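Long-range contacts in farnesyltransferase, putative (Trypanosoma cruzi, PDB 3WCA), which probably catalyses the magnesium-dependent, NAD(P)H-dependent reductive condensation of two farnesyl diphosphates to squalene, the first step from farnesyl diphosphate toward lanosterol: residues A[93-98]-A[116-121]; A[221-226]-A[251-256]; A[293-298]-A[338-343]. The protein carries 1 engineered substitution. All coordinates share one frame; numbering follows the deposited sequence.

Contact 1. Residues A[93-98]-A[116-121]; sequences HDTTWC and HVTRAY
H93 and Y121 meet as an offset edge-to-face aromatic pair that sets a loop of the all-helical squalene synthase fold against helix 115-122. The edge of the tyrosine is turned toward the imidazole face: CE2 of Y121 comes within 3.7 Å of CE1 of H93, and the ring planes are inclined at 72°. With centroids 5.5 Å apart, the rings touch at the tyrosine edge without broad overlap. A water bridges the polar ends, donating to Y121 OH and forming a weak bond with H93 NE2. The phenol also bonds to the carbonyl of Q129, and its side chain touches I132 and S133 of helix 126-147, so a residue both aromatic and polar suits this buried place.

One turn earlier on the helix, T118 faces T95 without a hydrogen bond between them. T118 OG1 lies 3.4 Å from T95 CA, yet its hydrogen-bond partner is the carbonyl of T115; with chi1 at 56° the hydroxyl sits between backbone N and carbonyl carbon, and folds back on its own helix. T95 lays its methyl CG2 near the backbone and CG of R119. T95 is itself held in place by a type I turn from D94 to W97, closed by the 2.9 Å bond from W97 N to D94 O.

Contact 2. Residues A[221-226]-A[251-256]; sequences FWPREI and NAMVAD
M253 lays its thioether over the indole of W222, a Met-aromatic contact that joins helix 243-258 to the short segment leading into helix 224-227. The methionine chain is bent twice, with chi2 at -70° and chi3 at -65°, and this curl carries CG, SD and CE across one face of the indole. CE stands 3.5 Å from the centroid of the five-membered ring and only 14° off its normal, a CH-pi contact over the pyrrole part. SD is 4.2 Å from the same centroid, while CG covers the benzene side, 3.7 Å from W222 CE3. An unbranched, flexible chain can follow a flat surface in this way.

The sulfur also meets P223 and I226. The ring carbon CD of P223 approaches M253 SD to 4.0 Å; the proline also occupies the N-cap position of helix 224-227, where its lack of an amide hydrogen costs little. I226 has CG2 anti to its backbone N, and that branch touches both M253 SD, at 4.0 Å, and A252 CB, at 4.1 Å. The small alanine lets the isoleucine come close to the helix.

Y157 of helix 154-179 touches P223, M253 and D256, and I206 of helix 191-207 also packs on M253. W222 NE1 bonds to the carbonyl of I205, which helps to fix the turn of the indole and satisfies its one polar atom, while D256 directs its carboxylate to K202 in a salt bridge. No hydrogen bond crosses between the two segments: their cohesion is probably dispersive, well served by a polarisable sulfur against an electron-rich indole face.

Contact 3. Residues A[293-298]-A[338-343]; sequences LVFNNK and ARMNAQ
R339 reaches across to the C-terminal end of helix 274-294 because its chain, extended at chi2, bends at chi3 (46°) and brings the guanidinium up to the carbonyls of L293 and F295. N296 reaches back in the other direction, its CG anti to the backbone N at chi1 -152°, which sends ND2 to the carbonyl of R339. The hydrogen bond from N296 ND2 to R339 O is 3.0 Å long, with an angle of 154° at the hydrogen; the donor lies in the carbonyl plane. By contrast, the 2.8 Å approach of R339 NH1 to L293 O is a weak, strongly bent bond.

F295 O lies over one face of the guanidinium, 3.0 Å from R339 NH2, in a position that does not make a hydrogen bond; the attraction there is probably electrostatic. L293 O also accepts from N297 ND2 at 3.2 Å, so two side chains converge on this carbonyl, while N297 OD1 accepts from the backbone N of D299. An arginine suits a place where carbonyls at and just past the helix end gather, since its charge is likely to complement the negative end of the helix dipole.

A type II turn from V294 to N297 ends the helix, with N297 N bonded to V294 O; N296 takes its third position with positive phi, which asparagine tolerates well. Beside it, M340 CB comes up to the edge of the F295 ring, 3.7 Å from CE2, while N296 CB lies above the ring centre.

This polar junction ties the end of helix 274-294 to the loop that follows helix 322-338. F295 packs inward on V254 of helix 243-258 and I350 of helix 347-362, and M340 extends over Y347 and I350 of the latter helix.

The three contacts follow one another along the chain, each closing before the next opens. Contact 1 stands apart, its centre about 39 Å from that of contact 2 and about 48 Å from that of contact 3, on the opposite side of the chain's centre. Contacts 2 and 3 are neighbours, with centres about 15 Å apart, and meet through helix 243-258: N251 OD1 probably accepts a hydrogen bond from N296 N at 2.8 Å. Packing thus runs from the 221-226 segment through that helix to the end of helix 274-294. All three lie away from the magnesium and substrate sites; they join loops and helix ends to one another and to helices of one all-helical fold.

Contact 1. Residues A[93-98]-A[116-121]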
loop_
_atom_site.group_PDB
_atom_site.type_symbol
_atom_site.label_atom_id
_atom_site.label_comp_id
_atom_site.label_asym_id
_atom_site.label_seq_id
_atom_site.Cartn_x
_atom_site.Cartn_y
_atom_site.Cartn_z
ATOM N N HIS A 93 5.915 2.736 24.437
ATOM C CA HIS A 93 5.772 3.313 25.768
ATOM C C HIS A 93 7.119 3.555 26.450
ATOM O O HIS A 93 7.176 3.793 27.653
ATOM C CB HIS A 93 4.918 2.391 26.641
ATOM C CG HIS A 93 3.549 2.133 26.092
ATOM N ND1 HIS A 93 2.593 3.122 25.981
ATOM C CD2 HIS A 93 2.976 1.001 25.618
ATOM C CE1 HIS A 93 1.491 2.610 25.461
ATOM N NE2 HIS A 93 1.698 1.325 25.232
ATOM N N ASP A 94 8.201 3.496 25.681
ATOM C CA ASP A 94 9.538 3.703 26.229
ATOM C C ASP A 94 10.215 4.866 25.508
ATOM O O ASP A 94 10.973 4.667 24.560
ATOM C CB ASP A 94 10.366 2.424 26.064
ATOM C CG ASP A 94 11.758 2.546 26.657
ATOM O OD1 ASP A 94 12.125 3.664 27.072
ATOM O OD2 ASP A 94 12.483 1.528 26.700
ATOM N N THR A 95 9.945 6.077 25.981
ATOM C CA THR A 95 10.483 7.295 25.381
ATOM C C THR A 95 12.003 7.407 25.291
ATOM O O THR A 95 12.523 8.432 24.845
ATOM C CB THR A 95 9.960 8.546 26.116
ATOM O OG1 THR A 95 10.259 8.435 27.512
ATOM C CG2 THR A 95 8.456 8.687 25.935
ATOM N N THR A 96 12.723 6.372 25.705
ATOM C CA THR A 96 14.178 6.424 25.641
ATOM C C THR A 96 14.731 5.412 24.647
ATOM O O THR A 96 15.927 5.398 24.356
ATOM C CB THR A 96 14.816 6.181 27.040
ATOM O OG1 THR A 96 16.241 6.269 26.937
ATOM C CG2 THR A 96 14.449 4.813 27.577
ATOM N N TRP A 97 13.852 4.579 24.108
ATOM C CA TRP A 97 14.274 3.565 23.155
ATOM C C TRP A 97 14.606 4.126 21.768
ATOM O O TRP A 97 14.005 5.104 21.319
ATOM C CB TRP A 97 13.189 2.497 23.009
ATOM C CG TRP A 97 13.646 1.341 22.194
ATOM C CD1 TRP A 97 14.282 0.225 22.647
ATOM C CD2 TRP A 97 13.578 1.217 20.770
ATOM N NE1 TRP A 97 14.617 -0.590 21.593
ATOM C CE2 TRP A 97 14.197 -0.004 20.427
ATOM C CE3 TRP A 97 13.054 2.020 19.747
ATOM C CZ2 TRP A 97 14.310 -0.446 19.104
ATOM C CZ3 TRP A 97 13.166 1.582 18.431
ATOM C CH2 TRP A 97 13.789 0.359 18.124
ATOM N N CYS A 98 15.574 3.494 21.104
ATOM C CA CYS A 98 15.996 3.869 19.755
ATOM C C CYS A 98 16.963 2.811 19.210
ATOM O O CYS A 98 17.520 2.020 19.972
ATOM C CB CYS A 98 16.651 5.257 19.749
ATOM S SG CYS A 98 18.279 5.349 20.506
ATOM N N HIS A 116 11.372 11.021 19.309
ATOM C CA HIS A 116 10.343 11.995 18.961
ATOM C C HIS A 116 9.004 11.357 18.658
ATOM O O HIS A 116 7.961 11.921 18.966
ATOM C CB HIS A 116 10.777 12.840 17.768
ATOM C CG HIS A 116 11.985 13.677 18.034
ATOM N ND1 HIS A 116 13.237 13.348 17.564
ATOM C CD2 HIS A 116 12.135 14.824 18.738
ATOM C CE1 HIS A 116 14.109 14.255 17.967
ATOM N NE2 HIS A 116 13.466 15.162 18.682
ATOM N N VAL A 117 9.041 10.175 18.056
ATOM C CA VAL A 117 7.823 9.460 17.703
ATOM C C VAL A 117 7.112 8.922 18.940
ATOM O O VAL A 117 5.898 9.053 19.072
ATOM C CB VAL A 117 8.127 8.270 16.759
ATOM C CG1 VAL A 117 6.829 7.651 16.279
ATOM C CG2 VAL A 117 8.961 8.734 15.591
ATOM N N THR A 118 7.866 8.303 19.842
ATOM C CA THR A 118 7.259 7.755 21.050
ATOM C C THR A 118 6.720 8.867 21.940
ATOM O O THR A 118 5.680 8.702 22.579
ATOM C CB THR A 118 8.251 6.897 21.840
ATOM O OG1 THR A 118 9.419 7.669 22.140
ATOM C CG2 THR A 118 8.643 5.670 21.031
ATOM N N ARG A 119 7.412 10.001 21.983
ATOM C CA ARG A 119 6.931 11.117 22.800
ATOM C C ARG A 119 5.595 11.578 22.241
ATOM O O ARG A 119 4.604 11.663 22.961
ATOM C CB ARG A 119 7.898 12.299 22.767
ATOM C CG ARG A 119 9.267 12.026 23.330
ATOM C CD ARG A 119 9.969 13.341 23.596
ATOM N NE ARG A 119 11.396 13.169 23.829
ATOM C CZ ARG A 119 12.135 14.010 24.544
ATOM N NH1 ARG A 119 11.575 15.081 25.102
ATOM N NH2 ARG A 119 13.433 13.789 24.693
ATOM N N ALA A 120 5.587 11.885 20.948
ATOM C CA ALA A 120 4.377 12.328 20.271
ATOM C C ALA A 120 3.285 11.295 20.505
ATOM O O ALA A 120 2.117 11.631 20.703
ATOM C CB ALA A 120 4.644 12.475 18.784
ATOM N N TYR A 121 3.683 10.029 20.486
ATOM C CA TYR A 121 2.756 8.927 20.695
ATOM C C TYR A 121 2.091 9.022 22.067
ATOM O O TYR A 121 0.875 8.866 22.187
ATOM C CB TYR A 121 3.511 7.600 20.588
ATOM C CG TYR A 121 2.685 6.371 20.889
ATOM C CD1 TYR A 121 1.989 5.707 19.878
ATOM C CD2 TYR A 121 2.614 5.858 22.186
ATOM C CE1 TYR A 121 1.245 4.557 20.150
ATOM C CE2 TYR A 121 1.872 4.713 22.471
ATOM C CZ TYR A 121 1.193 4.067 21.449
ATOM O OH TYR A 121 0.465 2.934 21.722
HETATM O O HOH W 1 -1.253 0.956 23.694
#

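Contact 2. Residues A[221-226]-A[251-256]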
loop_
_atom_site.group_PDB
_atom_site.type_symbol
_atom_site.label_atom_id
_atom_site.label_comp_id
_atom_site.label_asym_id
_atom_site.label_seq_id
_atom_site.Cartn_x
_atom_site.Cartn_y
_atom_site.Cartn_z
ATOM N N PHE A 221 8.125 -10.504 -5.141
ATOM C CA PHE A 221 6.821 -10.555 -4.500
ATOM C C PHE A 221 5.785 -11.272 -5.349
ATOM O O PHE A 221 4.860 -11.875 -4.819
ATOM C CB PHE A 221 6.353 -9.136 -4.178
ATOM C CG PHE A 221 7.267 -8.406 -3.237
ATOM C CD1 PHE A 221 7.261 -8.699 -1.876
ATOM C CD2 PHE A 221 8.168 -7.457 -3.718
ATOM C CE1 PHE A 221 8.148 -8.055 -0.997
ATOM C CE2 PHE A 221 9.059 -6.808 -2.852
ATOM C CZ PHE A 221 9.048 -7.111 -1.486
ATOM N N TRP A 222 5.927 -11.204 -6.667
ATOM C CA TRP A 222 4.977 -11.883 -7.537
ATOM C C TRP A 222 4.956 -13.351 -7.081
ATOM O O TRP A 222 6.009 -13.973 -6.911
ATOM C CB TRP A 222 5.430 -11.756 -8.996
ATOM C CG TRP A 222 5.305 -10.362 -9.562
ATOM C CD1 TRP A 222 5.298 -9.181 -8.862
ATOM C CD2 TRP A 222 5.187 -10.004 -10.946
ATOM N NE1 TRP A 222 5.182 -8.114 -9.727
ATOM C CE2 TRP A 222 5.114 -8.591 -11.012
ATOM C CE3 TRP A 222 5.139 -10.742 -12.142
ATOM C CZ2 TRP A 222 4.992 -7.899 -12.227
ATOM C CZ3 TRP A 222 5.019 -10.055 -13.349
ATOM C CH2 TRP A 222 4.948 -8.644 -13.380
ATOM N N PRO A 223 3.758 -13.917 -6.860
ATOM C CA PRO A 223 3.627 -15.310 -6.415
ATOM C C PRO A 223 3.958 -16.361 -7.475
ATOM O O PRO A 223 3.512 -16.270 -8.623
ATOM C CB PRO A 223 2.175 -15.384 -5.970
ATOM C CG PRO A 223 1.507 -14.498 -6.970
ATOM C CD PRO A 223 2.429 -13.299 -7.009
ATOM N N ARG A 224 4.741 -17.359 -7.081
ATOM C CA ARG A 224 5.109 -18.435 -7.993
ATOM C C ARG A 224 3.846 -19.028 -8.620
ATOM O O ARG A 224 3.798 -19.291 -9.818
ATOM C CB ARG A 224 5.874 -19.525 -7.233
ATOM C CG ARG A 224 6.174 -20.780 -8.048
ATOM C CD ARG A 224 6.823 -21.850 -7.183
ATOM N NE ARG A 224 8.166 -21.460 -6.775
ATOM C CZ ARG A 224 9.237 -21.550 -7.554
ATOM N NH1 ARG A 224 9.120 -22.029 -8.785
ATOM N NH2 ARG A 224 10.419 -21.142 -7.108
ATOM N N GLU A 225 2.815 -19.226 -7.806
ATOM C CA GLU A 225 1.575 -19.791 -8.309
ATOM C C GLU A 225 1.123 -19.084 -9.580
ATOM O O GLU A 225 0.501 -19.697 -10.443
ATOM C CB GLU A 225 0.465 -19.709 -7.255
ATOM C CG GLU A 225 -0.757 -20.542 -7.623
ATOM C CD GLU A 225 -1.912 -20.395 -6.647
ATOM O OE1 GLU A 225 -1.658 -20.231 -5.436
ATOM O OE2 GLU A 225 -3.080 -20.463 -7.089
ATOM N N ILE A 226 1.436 -17.800 -9.708
ATOM C CA ILE A 226 1.033 -17.068 -10.900
ATOM C C ILE A 226 2.110 -17.048 -11.987
ATOM O O ILE A 226 1.817 -17.315 -13.159
ATOM C CB ILE A 226 0.604 -15.602 -10.552
ATOM C CG1 ILE A 226 -0.706 -15.631 -9.764
ATOM C CG2 ILE A 226 0.440 -14.769 -11.826
ATOM C CD1 ILE A 226 -1.274 -14.256 -9.425
ATOM N N ASN A 251 0.054 -9.179 -17.187
ATOM C CA ASN A 251 -1.391 -9.021 -17.327
ATOM C C ASN A 251 -2.181 -9.865 -16.339
ATOM O O ASN A 251 -3.261 -9.470 -15.907
ATOM C CB ASN A 251 -1.834 -9.326 -18.763
ATOM C CG ASN A 251 -1.390 -8.257 -19.731
ATOM O OD1 ASN A 251 -1.023 -7.154 -19.313
ATOM N ND2 ASN A 251 -1.415 -8.567 -21.027
ATOM N N ALA A 252 -1.640 -11.021 -15.976
ATOM C CA ALA A 252 -2.308 -11.897 -15.015
ATOM C C ALA A 252 -2.205 -11.264 -13.634
ATOM O O ALA A 252 -3.072 -11.458 -12.785
ATOM C CB ALA A 252 -1.656 -13.284 -15.001
ATOM N N MET A 253 -1.143 -10.507 -13.403
ATOM C CA MET A 253 -0.994 -9.859 -12.109
ATOM C C MET A 253 -2.050 -8.763 -12.002
ATOM O O MET A 253 -2.725 -8.632 -10.979
ATOM C CB MET A 253 0.403 -9.274 -11.966
ATOM C CG MET A 253 1.493 -10.332 -11.841
ATOM S SD MET A 253 1.491 -11.249 -10.267
ATOM C CE MET A 253 1.872 -9.932 -9.109
ATOM N N VAL A 254 -2.199 -7.996 -13.079
ATOM C CA VAL A 254 -3.179 -6.922 -13.132
ATOM C C VAL A 254 -4.570 -7.503 -12.849
ATOM O O VAL A 254 -5.310 -6.985 -12.005
ATOM C CB VAL A 254 -3.152 -6.237 -14.507
ATOM C CG1 VAL A 254 -4.307 -5.257 -14.641
ATOM C CG2 VAL A 254 -1.836 -5.497 -14.676
ATOM N N ALA A 255 -4.914 -8.587 -13.547
ATOM C CA ALA A 255 -6.208 -9.243 -13.354
ATOM C C ALA A 255 -6.400 -9.574 -11.883
ATOM O O ALA A 255 -7.488 -9.439 -11.334
ATOM C CB ALA A 255 -6.285 -10.525 -14.186
ATOM N N ASP A 256 -5.331 -10.010 -11.238
ATOM C CA ASP A 256 -5.432 -10.351 -9.832
ATOM C C ASP A 256 -5.737 -9.112 -8.972
ATOM O O ASP A 256 -6.524 -9.177 -8.027
ATOM C CB ASP A 256 -4.147 -11.003 -9.364
ATOM C CG ASP A 256 -4.165 -11.300 -7.885
ATOM O OD1 ASP A 256 -4.884 -12.237 -7.489
ATOM O OD2 ASP A 256 -3.469 -10.589 -7.124
#

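Contact 3. Residues A[293-298]-A[338-343]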
loop_
_atom_site.group_PDB
_atom_site.type_symbol
_atom_site.label_atom_id
_atom_site.label_comp_id
_atom_site.label_asym_id
_atom_site.label_seq_id
_atom_site.Cartn_x
_atom_site.Cartn_y
_atom_site.Cartn_z
ATOM N N LEU A 293 -1.900 2.094 -16.620
ATOM C CA LEU A 293 -0.683 2.363 -17.374
ATOM C C LEU A 293 0.249 1.155 -17.464
ATOM O O LEU A 293 0.894 0.952 -18.490
ATOM C CB LEU A 293 0.083 3.524 -16.741
ATOM C CG LEU A 293 0.001 4.887 -17.430
ATOM C CD1 LEU A 293 -1.442 5.352 -17.539
ATOM C CD2 LEU A 293 0.831 5.887 -16.636
ATOM N N VAL A 294 0.335 0.354 -16.404
ATOM C CA VAL A 294 1.227 -0.794 -16.440
ATOM C C VAL A 294 0.633 -1.972 -17.184
ATOM O O VAL A 294 1.363 -2.838 -17.652
ATOM C CB VAL A 294 1.635 -1.298 -15.028
ATOM C CG1 VAL A 294 2.315 -0.189 -14.252
ATOM C CG2 VAL A 294 0.421 -1.842 -14.295
ATOM N N PHE A 295 -0.685 -2.013 -17.282
ATOM C CA PHE A 295 -1.337 -3.114 -17.956
ATOM C C PHE A 295 -0.884 -3.267 -19.410
ATOM O O PHE A 295 -0.869 -2.304 -20.160
ATOM C CB PHE A 295 -2.853 -2.931 -17.917
ATOM C CG PHE A 295 -3.608 -4.004 -18.653
ATOM C CD1 PHE A 295 -3.494 -5.338 -18.277
ATOM C CD2 PHE A 295 -4.435 -3.678 -19.726
ATOM C CE1 PHE A 295 -4.196 -6.340 -18.963
ATOM C CE2 PHE A 295 -5.140 -4.664 -20.420
ATOM C CZ PHE A 295 -5.021 -6.003 -20.038
ATOM N N ASN A 296 -0.524 -4.492 -19.788
ATOM C CA ASN A 296 -0.111 -4.798 -21.150
ATOM C C ASN A 296 1.010 -3.873 -21.614
ATOM O O ASN A 296 1.130 -3.597 -22.800
ATOM C CB ASN A 296 -1.329 -4.673 -22.079
ATOM C CG ASN A 296 -1.233 -5.566 -23.314
ATOM O OD1 ASN A 296 -0.627 -6.624 -23.280
ATOM N ND2 ASN A 296 -1.855 -5.141 -24.404
ATOM N N ASN A 297 1.836 -3.413 -20.676
ATOM C CA ASN A 297 2.936 -2.498 -20.990
ATOM C C ASN A 297 4.275 -3.170 -20.752
ATOM O O ASN A 297 4.674 -3.359 -19.608
ATOM C CB ASN A 297 2.841 -1.240 -20.112
ATOM C CG ASN A 297 3.869 -0.178 -20.488
ATOM O OD1 ASN A 297 4.779 -0.424 -21.284
ATOM N ND2 ASN A 297 3.727 1.016 -19.906
ATOM N N LYS A 298 4.988 -3.508 -21.821
ATOM C CA LYS A 298 6.261 -4.191 -21.643
ATOM C C LYS A 298 7.384 -3.326 -21.065
ATOM O O LYS A 298 8.440 -3.835 -20.689
ATOM C CB LYS A 298 6.694 -4.862 -22.964
ATOM C CG LYS A 298 7.722 -4.132 -23.780
ATOM C CD LYS A 298 7.114 -3.031 -24.608
ATOM C CE LYS A 298 8.151 -2.485 -25.577
ATOM N NZ LYS A 298 8.666 -3.557 -26.469
ATOM N N ALA A 338 -9.337 -0.571 -22.717
ATOM C CA ALA A 338 -9.078 -0.166 -24.092
ATOM C C ALA A 338 -7.703 -0.602 -24.585
ATOM O O ALA A 338 -7.494 -0.774 -25.788
ATOM C CB ALA A 338 -9.223 1.348 -24.226
ATOM N N ARG A 339 -6.773 -0.800 -23.658
ATOM C CA ARG A 339 -5.416 -1.190 -24.012
ATOM C C ARG A 339 -5.177 -2.662 -24.347
ATOM O O ARG A 339 -4.025 -3.075 -24.477
ATOM C CB ARG A 339 -4.448 -0.770 -22.903
ATOM C CG ARG A 339 -4.292 0.738 -22.751
ATOM C CD ARG A 339 -3.144 1.077 -21.813
ATOM N NE ARG A 339 -1.965 0.275 -22.129
ATOM C CZ ARG A 339 -0.743 0.507 -21.661
ATOM N NH1 ARG A 339 -0.519 1.533 -20.847
ATOM N NH2 ARG A 339 0.258 -0.292 -22.010
ATOM N N MET A 340 -6.233 -3.460 -24.496
ATOM C CA MET A 340 -6.033 -4.874 -24.823
ATOM C C MET A 340 -6.736 -5.321 -26.105
ATOM O O MET A 340 -7.515 -4.570 -26.695
ATOM C CB MET A 340 -6.476 -5.773 -23.663
ATOM C CG MET A 340 -7.965 -6.062 -23.610
ATOM S SD MET A 340 -8.372 -7.262 -22.317
ATOM C CE MET A 340 -9.990 -6.646 -21.771
ATOM N N ASN A 341 -6.444 -6.553 -26.520
ATOM C CA ASN A 341 -7.022 -7.151 -27.727
ATOM C C ASN A 341 -7.632 -8.528 -27.456
ATOM O O ASN A 341 -7.374 -9.141 -26.419
ATOM C CB ASN A 341 -5.952 -7.298 -28.816
ATOM C CG ASN A 341 -5.982 -6.172 -29.827
ATOM O OD1 ASN A 341 -7.009 -5.918 -30.459
ATOM N ND2 ASN A 341 -4.852 -5.494 -29.993
ATOM N N ALA A 342 -8.434 -9.009 -28.401
ATOM C CA ALA A 342 -9.071 -10.315 -28.277
ATOM C C ALA A 342 -8.014 -11.410 -28.413
ATOM O O ALA A 342 -8.264 -12.577 -28.099
ATOM C CB ALA A 342 -10.142 -10.475 -29.349
ATOM N N GLN A 343 -6.831 -11.014 -28.882
ATOM C CA GLN A 343 -5.699 -11.924 -29.075
ATOM C C GLN A 343 -5.088 -12.342 -27.743
ATOM O O GLN A 343 -4.767 -13.512 -27.535
ATOM C CB GLN A 343 -4.611 -11.250 -29.922
ATOM C CG GLN A 343 -4.158 -9.895 -29.375
ATOM C CD GLN A 343 -2.645 -9.716 -29.360
ATOM O OE1 GLN A 343 -1.925 -10.473 -28.705
ATOM N NE2 GLN A 343 -2.161 -8.704 -30.076
#